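Local coordinates for tungsten-containing formylmethanofuran dehydrogenase 2 subunit C (Methanothermobacter wolfeii, PDB 5T5I), which is a beta-helical subunit of the tungsten enzyme that probably interconverts carbon dioxide plus methanofuran and formylmethanofuran, the entry reaction of methanogenesis from carbon dioxide, at residues I4-K9 and I67-D72; L16-I21 and I37-G42; K29-I34 and G56-A61; G86-R91 and G105-E110. All blocks are in the same frame, centred on the assembly; numbering follows the deposited sequence.

Interaction 1: I4-K9 and I67-D72; sequences IILTPK and IIIDGD
Ile5 and Ile68 lie side by side on one face of two parallel strands, 4-8 and 67-69, at the N-terminal end of what appears to be a parallel beta-helix. CD1 of Ile5, placed by a chi2 of -59°, rests 3.8 Å from CD1 of Ile68, while CG2 of Ile5 lies 4.1 Å from CB of Asp70. An alanine at Ile5 would probably leave a gap beside the Ile68 methyl and take away the apolar cover of Asp70 CB. On the other face Leu6 CD1 packs on Ile67 CG2 at 4.1 Å; a branched apolar chain suits this buried site, which Phe26 also lines. Between the backbones, Ile68 N bonds to Ile4 O and Leu6 N to Ile68 O, the latter nearly straight at 173°. Asp70 N reaches Leu6 O less directly, at 149°, where the chain turns off the strand in an inverse gamma turn centred on Asp70. Pro8 then sets CG 3.8 Å from CA of Gly71, where any CB would clash. Farther out, Asp70 OD1 forms a salt bridge with Arg91, and OD2 accepts from a water 2.7 Å away that is also hydrogen-bonded to Thr7 OG1 at 2.7 Å.

Interaction 2: L16-I21 and I37-G42; sequences LEAPNI and IQIMHG
Leu16 to Ala18 run antiparallel to Ile39 to His41, forming a two-stranded ladder within a small mixed sheet beside the main beta-helix; a type I turn from Ala18 to Ile21 ends the pairing. The backbone bonds centre on the hydrogen-bonded pair of Glu17 and Met40: Glu17 N gives to Met40 O at 2.9 Å, and Met40 N gives back to Glu17 O at 3.0 Å. Apolar contacts fill the buried side. Ile39 holds CG1 between the backbone N and the carbonyl carbon (chi1 66°), which leaves CG2 anti to the carbonyl carbon, 3.7 Å from Ala18 CB; its CD1 meets Leu16 CD1. An alanine methyl suits a site occupied by the isoleucine branch. Leu16 CD2 approaches His41 obliquely, 3.9 Å from its CB, and the His41 ring also makes an edge-to-face contact with Phe51. Charge lies elsewhere: Glu17 OE2 forms salt bridges with Arg78 and with a basic side chain on the chain of another protein. At the turn Asn20 lays its CB 3.4 Å from Ile37 CG2, and its ND2 donates to Gln38 O at 3.0 Å, in the carbonyl plane but 20° out of the Asn20 amide plane. A leucine in its place would probably leave Gln38 O without this amide donor and that end of the strand less firmly tied. A water accepting from Asn20 N at 3.1 Å also donates to Gln38 O, at 2.8 Å.

Interaction 3: K29-I34 and G56-A61; sequences KSIEEI and GEPADA
Ile31 and Pro58 bring the first turn of helix 31-35 up to the loop that follows strand 52-56. From CB the isoleucine forks. Its CG1 is anti to the carbonyl carbon and beside the backbone N (chi1 -66°), which puts it 3.6 Å from Gly56 O and, more loosely, 4.4 Å from Pro58 CG. Past CG1 the chain bends, with a chi2 of -60°, and the terminal CD1 comes to rest against the peptide after Gly56, again 3.6 Å from Gly56 O. A slim apolar chain can lie flush on this backbone. Gly56 itself adopts backbone angles at which a CB would run into the carbonyl oxygen of the residue before it, which accounts for the bare backbone here. Pro58 makes the other half of the contact: its CB sits 3.4 Å from Lys29 O and its CG against Ser30 CA. A water extends the link, lying 2.7 Å from Lys29 O and accepting from Ala59 N.

The helix start is fixed by a capping box. Glu33 N donates to Ser30 OG at the N-cap, and Ser30 N donates to Glu33 OE2 at 2.9 Å, nearly straight at 170°. The serine hydroxyl takes up a first-turn amide, and the longer glutamate returns a bond to the backbone N of the N-cap residue. Lys29 directs NZ back to Val25 O.

This surface contact sits at one end of the fold: helix 31-35 lies over strand 52-56 through Ile31 and Ile34 on Val54, while the loop is bonded by backbone to Glu3 and Gly28.

Interaction 4: G86-R91 and G105-E110; sequences GEIIVR and GKITVE
Gly86 through Arg91 pair in register with Gly105 through Glu110, and strands 87-90 and 106-109 run parallel within 3°. Five backbone bonds join them: Lys106 N to Gly86 O, Ile88 N to Lys106 O, Thr108 N to Ile88 O, Val90 N to Thr108 O and Glu110 N to Val90 O. Where the ladder begins the backbones come close, Gly86 O being 3.1 Å from Gly105 CA; a CB on Gly105 would strike that oxygen, and its positive phi suits a glycine as well.

One face, that of Ile88, Val90, Ile107 and Val109, is apolar. Ile88 CD1 stands 4.3 Å from Ile107 CG1, and Met83 touches both isoleucines. Such stacking of equivalent side chains on successive coils is characteristic of a parallel beta-helix, consistent with the glycine-rich beta-helix of this subunit family, as in the C-terminal domain of glutamate synthase; the beta-branched isoleucine and valine suit an extended backbone.

The opposite face is mixed, carrying Glu87, Lys106, Ile89 and Thr108; Ile89 CG2 packs against Glu110 OE1. One water donates to Glu87 OE2 at 2.7 Å and to Ile88 O, and accepts from Thr108 OG1 at 2.7 Å, which in turn accepts a weak bond from Lys106 NZ, itself salt-bridged to Glu127.

At the far end Arg91 and Glu110 lie alongside each other, their charged planes 40° apart. Arg91 CG packs 3.7 Å from Glu110 OE2, but Arg91 NE stands 4.5 Å from Glu110 OE1, beyond a salt bridge, and a water joins them, accepting from NE at 3.0 Å and donating to OE1 at 2.7 Å.

Overall arrangement
From the N terminus, strand 3-8 waits for its parallel partner until residues 67-72, so interaction 1 closes a long loop that contains interactions 2 and 3. Inside it 16-21 pairs with 37-42, while 29-34 reaches forward to 56-61; the two contacts cross, and Ile37 CD1 touches Lys29 CD where they meet. Both are joined to interaction 1 by packing, Ile21 on Leu6 and Ile69, Ile34 on Ile4. Interaction 4 follows in series, after the loop has closed, and continues the parallel ladder: Ile67 bonds by its backbone to Glu87 and Ile89. The small sheet and short helix are thereby anchored to the N-terminal end of the beta-helix.

Interaction 1: I4-K9 and I67-D72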
loop_
_atom_site.group_PDB
_atom_site.type_symbol
_atom_site.label_atom_id
_atom_site.label_comp_id
_atom_site.label_asym_id
_atom_site.label_seq_id
_atom_site.Cartn_x
_atom_site.Cartn_y
_atom_site.Cartn_z
ATOM N N ILE C 4 11.193 -62.668 -18.480
ATOM C CA ILE C 4 9.915 -62.909 -19.161
ATOM C C ILE C 4 9.563 -61.562 -19.812
ATOM O O ILE C 4 9.474 -60.552 -19.112
ATOM C CB ILE C 4 8.819 -63.446 -18.194
ATOM C CG1 ILE C 4 9.183 -64.878 -17.738
ATOM C CG2 ILE C 4 7.431 -63.433 -18.866
ATOM C CD1 ILE C 4 8.553 -65.313 -16.451
ATOM N N ILE C 5 9.425 -61.544 -21.148
ATOM C CA ILE C 5 9.194 -60.320 -21.916
ATOM C C ILE C 5 7.729 -60.166 -22.281
ATOM O O ILE C 5 7.168 -61.051 -22.929
ATOM C CB ILE C 5 10.066 -60.279 -23.209
ATOM C CG1 ILE C 5 11.528 -60.764 -22.976
ATOM C CG2 ILE C 5 10.044 -58.875 -23.843
ATOM C CD1 ILE C 5 12.315 -60.004 -21.963
ATOM N N LEU C 6 7.129 -59.016 -21.919
ATOM C CA LEU C 6 5.763 -58.668 -22.284
ATOM C C LEU C 6 5.860 -57.523 -23.286
ATOM O O LEU C 6 6.342 -56.450 -22.931
ATOM C CB LEU C 6 4.924 -58.214 -21.078
ATOM C CG LEU C 6 4.725 -59.180 -19.911
ATOM C CD1 LEU C 6 3.695 -58.603 -18.927
ATOM C CD2 LEU C 6 4.261 -60.525 -20.379
ATOM N N THR C 7 5.438 -57.742 -24.534
ATOM C CA THR C 7 5.503 -56.693 -25.556
ATOM C C THR C 7 4.082 -56.236 -25.769
ATOM O O THR C 7 3.263 -57.022 -26.245
ATOM C CB THR C 7 6.161 -57.196 -26.830
ATOM O OG1 THR C 7 7.408 -57.795 -26.487
ATOM C CG2 THR C 7 6.394 -56.083 -27.838
ATOM N N PRO C 8 3.737 -55.004 -25.370
ATOM C CA PRO C 8 2.342 -54.582 -25.498
ATOM C C PRO C 8 1.859 -54.431 -26.930
ATOM O O PRO C 8 2.574 -53.925 -27.784
ATOM C CB PRO C 8 2.284 -53.238 -24.760
ATOM C CG PRO C 8 3.655 -52.794 -24.611
ATOM C CD PRO C 8 4.575 -53.956 -24.757
ATOM N N LYS C 9 0.608 -54.835 -27.159
ATOM C CA LYS C 9 -0.097 -54.588 -28.407
ATOM C C LYS C 9 -0.681 -53.167 -28.194
ATOM O O LYS C 9 -0.346 -52.529 -27.192
ATOM C CB LYS C 9 -1.193 -55.648 -28.619
ATOM C CG LYS C 9 -0.609 -57.048 -28.790
ATOM C CD LYS C 9 -1.675 -58.114 -28.838
ATOM C CE LYS C 9 -1.077 -59.487 -29.024
ATOM N NZ LYS C 9 -2.106 -60.552 -28.916
ATOM N N ILE C 67 10.438 -59.374 -14.932
ATOM C CA ILE C 67 9.450 -59.089 -15.970
ATOM C C ILE C 67 9.883 -57.821 -16.699
ATOM O O ILE C 67 10.066 -56.782 -16.061
ATOM C CB ILE C 67 8.009 -58.941 -15.410
ATOM C CG1 ILE C 67 7.579 -60.207 -14.631
ATOM C CG2 ILE C 67 7.019 -58.654 -16.570
ATOM C CD1 ILE C 67 6.257 -60.094 -13.825
ATOM N N ILE C 68 10.022 -57.891 -18.030
ATOM C CA ILE C 68 10.362 -56.730 -18.846
ATOM C C ILE C 68 9.143 -56.396 -19.691
ATOM O O ILE C 68 8.750 -57.205 -20.532
ATOM C CB ILE C 68 11.617 -56.968 -19.735
ATOM C CG1 ILE C 68 12.839 -57.365 -18.860
ATOM C CG2 ILE C 68 11.917 -55.711 -20.591
ATOM C CD1 ILE C 68 14.156 -57.629 -19.611
ATOM N N ILE C 69 8.556 -55.202 -19.490
ATOM C CA ILE C 69 7.444 -54.740 -20.317
ATOM C C ILE C 69 8.134 -53.901 -21.374
ATOM O O ILE C 69 8.583 -52.790 -21.079
ATOM C CB ILE C 69 6.358 -53.976 -19.531
ATOM C CG1 ILE C 69 5.815 -54.871 -18.397
ATOM C CG2 ILE C 69 5.238 -53.519 -20.489
ATOM C CD1 ILE C 69 4.668 -54.329 -17.604
ATOM N N ASP C 70 8.304 -54.463 -22.574
ATOM C CA ASP C 70 9.058 -53.819 -23.646
ATOM C C ASP C 70 8.188 -52.869 -24.462
ATOM O O ASP C 70 7.992 -53.069 -25.657
ATOM C CB ASP C 70 9.742 -54.877 -24.540
ATOM C CG ASP C 70 10.812 -54.314 -25.460
ATOM O OD1 ASP C 70 11.430 -53.287 -25.098
ATOM O OD2 ASP C 70 11.023 -54.891 -26.545
ATOM N N GLY C 71 7.711 -51.816 -23.809
ATOM C CA GLY C 71 6.877 -50.823 -24.460
ATOM C C GLY C 71 6.067 -49.982 -23.500
ATOM O O GLY C 71 6.114 -50.174 -22.283
ATOM N N ASP C 72 5.303 -49.058 -24.056
ATOM C CA ASP C 72 4.491 -48.132 -23.284
ATOM C C ASP C 72 3.184 -48.768 -22.784
ATOM O O ASP C 72 2.416 -49.305 -23.580
ATOM C CB ASP C 72 4.208 -46.878 -24.128
ATOM C CG ASP C 72 3.533 -45.759 -23.366
ATOM O OD1 ASP C 72 3.619 -45.751 -22.123
ATOM O OD2 ASP C 72 2.936 -44.883 -24.012
HETATM O O HOH W 1 9.796 -57.108 -27.460
#

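Interaction 2: L16-I21 and I37-G42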
loop_
_atom_site.group_PDB
_atom_site.type_symbol
_atom_site.label_atom_id
_atom_site.label_comp_id
_atom_site.label_asym_id
_atom_site.label_seq_id
_atom_site.Cartn_x
_atom_site.Cartn_y
_atom_site.Cartn_z
ATOM N N LEU C 16 -6.756 -50.884 -18.753
ATOM C CA LEU C 16 -6.599 -52.237 -18.242
ATOM C C LEU C 16 -6.229 -52.131 -16.765
ATOM O O LEU C 16 -5.567 -51.168 -16.364
ATOM C CB LEU C 16 -5.441 -52.969 -18.960
ATOM C CG LEU C 16 -5.538 -53.132 -20.481
ATOM C CD1 LEU C 16 -4.277 -53.773 -21.024
ATOM C CD2 LEU C 16 -6.747 -53.961 -20.865
ATOM N N GLU C 17 -6.633 -53.118 -15.963
ATOM C CA GLU C 17 -6.205 -53.245 -14.556
ATOM C C GLU C 17 -5.512 -54.594 -14.513
ATOM O O GLU C 17 -6.148 -55.605 -14.791
ATOM C CB GLU C 17 -7.354 -53.199 -13.539
ATOM C CG GLU C 17 -8.159 -51.913 -13.589
ATOM C CD GLU C 17 -8.873 -51.544 -12.301
ATOM O OE1 GLU C 17 -9.692 -50.596 -12.333
ATOM O OE2 GLU C 17 -8.597 -52.179 -11.255
ATOM N N ALA C 18 -4.211 -54.611 -14.221
ATOM C CA ALA C 18 -3.429 -55.841 -14.269
ATOM C C ALA C 18 -2.602 -56.108 -13.003
ATOM O O ALA C 18 -1.380 -56.275 -13.083
ATOM C CB ALA C 18 -2.543 -55.809 -15.504
ATOM N N PRO C 19 -3.267 -56.259 -11.836
ATOM C CA PRO C 19 -2.527 -56.608 -10.606
ATOM C C PRO C 19 -1.811 -57.963 -10.670
ATOM O O PRO C 19 -0.854 -58.172 -9.922
ATOM C CB PRO C 19 -3.618 -56.580 -9.528
ATOM C CG PRO C 19 -4.884 -56.889 -10.277
ATOM C CD PRO C 19 -4.718 -56.147 -11.562
ATOM N N ASN C 20 -2.234 -58.864 -11.582
ATOM C CA ASN C 20 -1.575 -60.165 -11.757
ATOM C C ASN C 20 -0.228 -60.064 -12.493
ATOM O O ASN C 20 0.478 -61.067 -12.567
ATOM C CB ASN C 20 -2.505 -61.178 -12.438
ATOM C CG ASN C 20 -3.607 -61.679 -11.542
ATOM O OD1 ASN C 20 -3.451 -61.763 -10.328
ATOM N ND2 ASN C 20 -4.702 -62.147 -12.124
ATOM N N ILE C 21 0.153 -58.874 -13.022
ATOM C CA ILE C 21 1.486 -58.704 -13.610
ATOM C C ILE C 21 2.448 -58.478 -12.444
ATOM O O ILE C 21 2.644 -57.351 -11.992
ATOM C CB ILE C 21 1.586 -57.593 -14.681
ATOM C CG1 ILE C 21 0.683 -57.948 -15.877
ATOM C CG2 ILE C 21 3.068 -57.444 -15.165
ATOM C CD1 ILE C 21 0.529 -56.837 -16.938
ATOM N N ILE C 37 -3.263 -65.555 -18.028
ATOM C CA ILE C 37 -3.475 -64.809 -16.786
ATOM C C ILE C 37 -4.597 -63.796 -17.020
ATOM O O ILE C 37 -4.593 -63.092 -18.034
ATOM C CB ILE C 37 -2.156 -64.134 -16.287
ATOM C CG1 ILE C 37 -1.225 -65.203 -15.668
ATOM C CG2 ILE C 37 -2.430 -63.016 -15.265
ATOM C CD1 ILE C 37 0.202 -64.730 -15.391
ATOM N N GLN C 38 -5.551 -63.722 -16.089
ATOM C CA GLN C 38 -6.668 -62.802 -16.229
ATOM C C GLN C 38 -6.308 -61.384 -15.828
ATOM O O GLN C 38 -5.604 -61.166 -14.840
ATOM C CB GLN C 38 -7.876 -63.273 -15.410
ATOM C CG GLN C 38 -8.486 -64.566 -15.962
ATOM C CD GLN C 38 -9.729 -64.987 -15.211
ATOM O OE1 GLN C 38 -9.860 -64.771 -13.999
ATOM N NE2 GLN C 38 -10.665 -65.619 -15.906
ATOM N N ILE C 39 -6.813 -60.422 -16.599
ATOM C CA ILE C 39 -6.724 -58.986 -16.314
ATOM C C ILE C 39 -8.106 -58.364 -16.606
ATOM O O ILE C 39 -8.929 -58.989 -17.277
ATOM C CB ILE C 39 -5.578 -58.278 -17.097
ATOM C CG1 ILE C 39 -5.825 -58.280 -18.625
ATOM C CG2 ILE C 39 -4.216 -58.902 -16.746
ATOM C CD1 ILE C 39 -4.858 -57.432 -19.415
ATOM N N MET C 40 -8.359 -57.140 -16.116
ATOM C CA MET C 40 -9.632 -56.456 -16.392
ATOM C C MET C 40 -9.450 -55.463 -17.528
ATOM O O MET C 40 -8.421 -54.794 -17.596
ATOM C CB MET C 40 -10.146 -55.652 -15.172
ATOM C CG MET C 40 -10.441 -56.465 -13.940
ATOM S SD MET C 40 -11.725 -57.712 -14.145
ATOM C CE MET C 40 -13.192 -56.670 -14.637
ATOM N N HIS C 41 -10.453 -55.376 -18.410
ATOM C CA HIS C 41 -10.562 -54.376 -19.470
ATOM C C HIS C 41 -11.947 -53.751 -19.222
ATOM O O HIS C 41 -12.961 -54.216 -19.759
ATOM C CB HIS C 41 -10.463 -54.997 -20.872
ATOM C CG HIS C 41 -10.602 -53.997 -21.977
ATOM N ND1 HIS C 41 -11.112 -54.354 -23.212
ATOM C CD2 HIS C 41 -10.308 -52.676 -21.994
ATOM C CE1 HIS C 41 -11.120 -53.246 -23.938
ATOM N NE2 HIS C 41 -10.645 -52.207 -23.242
ATOM N N GLY C 42 -11.986 -52.776 -18.324
ATOM C CA GLY C 42 -13.240 -52.153 -17.918
ATOM C C GLY C 42 -14.108 -53.148 -17.167
ATOM O O GLY C 42 -13.627 -53.812 -16.247
HETATM O O HOH W 2 -4.863 -59.012 -13.158
#

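Interaction 3: K29-I34 and G56-A61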
loop_
_atom_site.group_PDB
_atom_site.type_symbol
_atom_site.label_atom_id
_atom_site.label_comp_id
_atom_site.label_asym_id
_atom_site.label_seq_id
_atom_site.Cartn_x
_atom_site.Cartn_y
_atom_site.Cartn_z
ATOM N N LYS C 29 4.730 -70.810 -13.643
ATOM C CA LYS C 29 3.866 -70.883 -14.823
ATOM C C LYS C 29 4.693 -70.919 -16.100
ATOM O O LYS C 29 5.711 -70.238 -16.200
ATOM C CB LYS C 29 2.931 -69.662 -14.885
ATOM C CG LYS C 29 1.844 -69.648 -13.828
ATOM C CD LYS C 29 0.853 -68.506 -14.078
ATOM C CE LYS C 29 -0.331 -68.499 -13.133
ATOM N NZ LYS C 29 0.089 -68.498 -11.705
ATOM N N SER C 30 4.219 -71.663 -17.101
ATOM C CA SER C 30 4.846 -71.727 -18.419
ATOM C C SER C 30 4.478 -70.449 -19.181
ATOM O O SER C 30 3.595 -69.712 -18.746
ATOM C CB SER C 30 4.311 -72.928 -19.196
ATOM O OG SER C 30 2.931 -72.753 -19.475
ATOM N N ILE C 31 5.093 -70.231 -20.351
ATOM C CA ILE C 31 4.779 -69.065 -21.189
ATOM C C ILE C 31 3.295 -69.092 -21.609
ATOM O O ILE C 31 2.624 -68.060 -21.549
ATOM C CB ILE C 31 5.752 -68.987 -22.407
ATOM C CG1 ILE C 31 7.210 -68.712 -21.951
ATOM C CG2 ILE C 31 5.300 -67.955 -23.445
ATOM C CD1 ILE C 31 7.453 -67.386 -21.164
ATOM N N GLU C 32 2.783 -70.280 -21.972
ATOM C CA GLU C 32 1.381 -70.467 -22.380
ATOM C C GLU C 32 0.412 -70.190 -21.218
ATOM O O GLU C 32 -0.642 -69.591 -21.440
ATOM C CB GLU C 32 1.175 -71.888 -22.972
ATOM C CG GLU C 32 0.364 -71.920 -24.253
ATOM C CD GLU C 32 0.847 -71.029 -25.385
ATOM O OE1 GLU C 32 -0.020 -70.373 -25.999
ATOM O OE2 GLU C 32 2.073 -70.952 -25.638
ATOM N N GLU C 33 0.782 -70.573 -19.983
ATOM C CA GLU C 33 -0.042 -70.287 -18.801
ATOM C C GLU C 33 -0.042 -68.779 -18.488
ATOM O O GLU C 33 -1.077 -68.248 -18.089
ATOM C CB GLU C 33 0.447 -71.074 -17.574
ATOM C CG GLU C 33 0.114 -72.554 -17.623
ATOM C CD GLU C 33 0.724 -73.335 -16.476
ATOM O OE1 GLU C 33 -0.043 -73.879 -15.651
ATOM O OE2 GLU C 33 1.970 -73.371 -16.382
ATOM N N ILE C 34 1.100 -68.093 -18.698
ATOM C CA ILE C 34 1.211 -66.644 -18.469
ATOM C C ILE C 34 0.274 -65.877 -19.427
ATOM O O ILE C 34 -0.373 -64.920 -18.994
ATOM C CB ILE C 34 2.696 -66.162 -18.529
ATOM C CG1 ILE C 34 3.484 -66.717 -17.309
ATOM C CG2 ILE C 34 2.799 -64.620 -18.568
ATOM C CD1 ILE C 34 4.967 -66.663 -17.437
ATOM N N GLY C 56 10.126 -65.673 -23.418
ATOM C CA GLY C 56 11.161 -65.786 -22.396
ATOM C C GLY C 56 11.249 -67.132 -21.719
ATOM O O GLY C 56 10.797 -68.136 -22.270
ATOM N N GLU C 57 11.824 -67.150 -20.504
ATOM C CA GLU C 57 12.071 -68.383 -19.748
ATOM C C GLU C 57 11.343 -68.425 -18.396
ATOM O O GLU C 57 11.578 -67.565 -17.551
ATOM C CB GLU C 57 13.590 -68.626 -19.538
ATOM C CG GLU C 57 14.418 -67.401 -19.157
ATOM C CD GLU C 57 15.879 -67.660 -18.835
ATOM O OE1 GLU C 57 16.229 -68.806 -18.469
ATOM O OE2 GLU C 57 16.674 -66.697 -18.925
ATOM N N PRO C 58 10.526 -69.458 -18.126
ATOM C CA PRO C 58 9.884 -69.553 -16.809
ATOM C C PRO C 58 10.850 -69.831 -15.650
ATOM O O PRO C 58 11.987 -70.253 -15.859
ATOM C CB PRO C 58 8.943 -70.758 -16.980
ATOM C CG PRO C 58 8.766 -70.921 -18.431
ATOM C CD PRO C 58 10.102 -70.580 -18.986
ATOM N N ALA C 59 10.371 -69.622 -14.419
ATOM C CA ALA C 59 11.131 -69.929 -13.206
ATOM C C ALA C 59 10.157 -70.267 -12.083
ATOM O O ALA C 59 9.035 -69.751 -12.064
ATOM C CB ALA C 59 12.026 -68.763 -12.813
ATOM N N ASP C 60 10.567 -71.150 -11.170
ATOM C CA ASP C 60 9.701 -71.597 -10.076
ATOM C C ASP C 60 9.556 -70.614 -8.911
ATOM O O ASP C 60 8.540 -70.674 -8.226
ATOM C CB ASP C 60 10.171 -72.959 -9.544
ATOM C CG ASP C 60 9.968 -74.096 -10.529
ATOM O OD1 ASP C 60 8.829 -74.256 -11.023
ATOM O OD2 ASP C 60 10.933 -74.854 -10.768
ATOM N N ALA C 61 10.567 -69.766 -8.642
ATOM C CA ALA C 61 10.549 -68.836 -7.504
ATOM C C ALA C 61 10.430 -67.370 -7.969
ATOM O O ALA C 61 11.093 -66.990 -8.934
ATOM C CB ALA C 61 11.821 -69.024 -6.692
HETATM O O HOH W 3 7.494 -68.821 -14.734
#

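Interaction 4: G86-R91 and G105-E110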
loop_
_atom_site.group_PDB
_atom_site.type_symbol
_atom_site.label_atom_id
_atom_site.label_comp_id
_atom_site.label_asym_id
_atom_site.label_seq_id
_atom_site.Cartn_x
_atom_site.Cartn_y
_atom_site.Cartn_z
ATOM N N GLY C 86 11.502 -60.341 -6.650
ATOM C CA GLY C 86 11.751 -60.264 -8.080
ATOM C C GLY C 86 11.817 -58.832 -8.564
ATOM O O GLY C 86 11.970 -57.896 -7.767
ATOM N N GLU C 87 11.683 -58.662 -9.873
ATOM C CA GLU C 87 11.849 -57.371 -10.498
ATOM C C GLU C 87 10.923 -57.149 -11.702
ATOM O O GLU C 87 10.565 -58.100 -12.398
ATOM C CB GLU C 87 13.324 -57.267 -10.923
ATOM C CG GLU C 87 13.778 -55.878 -11.306
ATOM C CD GLU C 87 15.262 -55.721 -11.572
ATOM O OE1 GLU C 87 16.011 -56.722 -11.491
ATOM O OE2 GLU C 87 15.676 -54.578 -11.867
ATOM N N ILE C 88 10.496 -55.898 -11.897
ATOM C CA ILE C 88 9.725 -55.456 -13.058
ATOM C C ILE C 88 10.454 -54.231 -13.641
ATOM O O ILE C 88 10.808 -53.323 -12.896
ATOM C CB ILE C 88 8.249 -55.091 -12.740
ATOM C CG1 ILE C 88 7.518 -56.254 -12.034
ATOM C CG2 ILE C 88 7.500 -54.671 -14.037
ATOM C CD1 ILE C 88 6.105 -55.907 -11.525
ATOM N N ILE C 89 10.665 -54.207 -14.956
ATOM C CA ILE C 89 11.230 -53.055 -15.655
ATOM C C ILE C 89 10.199 -52.669 -16.708
ATOM O O ILE C 89 9.848 -53.506 -17.530
ATOM C CB ILE C 89 12.633 -53.339 -16.284
ATOM C CG1 ILE C 89 13.645 -53.680 -15.171
ATOM C CG2 ILE C 89 13.115 -52.116 -17.113
ATOM C CD1 ILE C 89 15.091 -53.926 -15.621
ATOM N N VAL C 90 9.716 -51.426 -16.690
ATOM C CA VAL C 90 8.753 -50.953 -17.691
ATOM C C VAL C 90 9.474 -49.967 -18.615
ATOM O O VAL C 90 9.869 -48.895 -18.158
ATOM C CB VAL C 90 7.469 -50.333 -17.076
ATOM C CG1 VAL C 90 6.455 -50.006 -18.174
ATOM C CG2 VAL C 90 6.851 -51.268 -16.032
ATOM N N ARG C 91 9.637 -50.325 -19.912
ATOM C CA ARG C 91 10.315 -49.467 -20.902
ATOM C C ARG C 91 9.284 -48.536 -21.536
ATOM O O ARG C 91 9.003 -48.601 -22.733
ATOM C CB ARG C 91 11.062 -50.309 -21.961
ATOM C CG ARG C 91 12.196 -51.122 -21.362
ATOM C CD ARG C 91 12.862 -52.008 -22.382
ATOM N NE ARG C 91 13.967 -52.773 -21.801
ATOM C CZ ARG C 91 14.490 -53.881 -22.324
ATOM N NH1 ARG C 91 14.020 -54.378 -23.465
ATOM N NH2 ARG C 91 15.486 -54.507 -21.706
ATOM N N GLY C 105 11.151 -56.716 -3.485
ATOM C CA GLY C 105 11.524 -56.698 -4.893
ATOM C C GLY C 105 11.717 -55.271 -5.385
ATOM O O GLY C 105 11.790 -54.333 -4.576
ATOM N N LYS C 106 11.790 -55.093 -6.713
ATOM C CA LYS C 106 12.032 -53.776 -7.309
ATOM C C LYS C 106 11.248 -53.538 -8.597
ATOM O O LYS C 106 11.175 -54.419 -9.452
ATOM C CB LYS C 106 13.544 -53.581 -7.585
ATOM C CG LYS C 106 13.882 -52.164 -8.095
ATOM C CD LYS C 106 15.376 -51.877 -8.142
ATOM C CE LYS C 106 15.653 -50.395 -8.355
ATOM N NZ LYS C 106 16.381 -50.126 -9.618
ATOM N N ILE C 107 10.712 -52.317 -8.752
ATOM C CA ILE C 107 10.029 -51.876 -9.972
ATOM C C ILE C 107 10.765 -50.646 -10.507
ATOM O O ILE C 107 10.956 -49.678 -9.765
ATOM C CB ILE C 107 8.528 -51.542 -9.768
ATOM C CG1 ILE C 107 7.758 -52.733 -9.166
ATOM C CG2 ILE C 107 7.892 -51.091 -11.108
ATOM C CD1 ILE C 107 6.334 -52.419 -8.763
ATOM N N THR C 108 11.129 -50.663 -11.800
ATOM C CA THR C 108 11.731 -49.516 -12.474
ATOM C C THR C 108 10.772 -49.104 -13.589
ATOM O O THR C 108 10.415 -49.937 -14.405
ATOM C CB THR C 108 13.140 -49.828 -13.022
ATOM O OG1 THR C 108 13.974 -50.233 -11.941
ATOM C CG2 THR C 108 13.789 -48.619 -13.699
ATOM N N VAL C 109 10.333 -47.841 -13.596
ATOM C CA VAL C 109 9.484 -47.278 -14.648
ATOM C C VAL C 109 10.374 -46.290 -15.395
ATOM O O VAL C 109 10.814 -45.308 -14.798
ATOM C CB VAL C 109 8.222 -46.581 -14.081
ATOM C CG1 VAL C 109 7.416 -45.893 -15.198
ATOM C CG2 VAL C 109 7.349 -47.573 -13.310
ATOM N N GLU C 110 10.666 -46.554 -16.678
ATOM C CA GLU C 110 11.545 -45.666 -17.456
ATOM C C GLU C 110 10.878 -44.349 -17.863
ATOM O O GLU C 110 11.582 -43.363 -18.084
ATOM C CB GLU C 110 12.140 -46.377 -18.668
ATOM C CG GLU C 110 13.076 -47.482 -18.234
ATOM C CD GLU C 110 13.798 -48.232 -19.328
ATOM O OE1 GLU C 110 14.427 -49.253 -18.978
ATOM O OE2 GLU C 110 13.743 -47.823 -20.511
HETATM O O HOH W 4 13.562 -52.870 -11.654
HETATM O O HOH W 5 15.791 -51.395 -19.892
#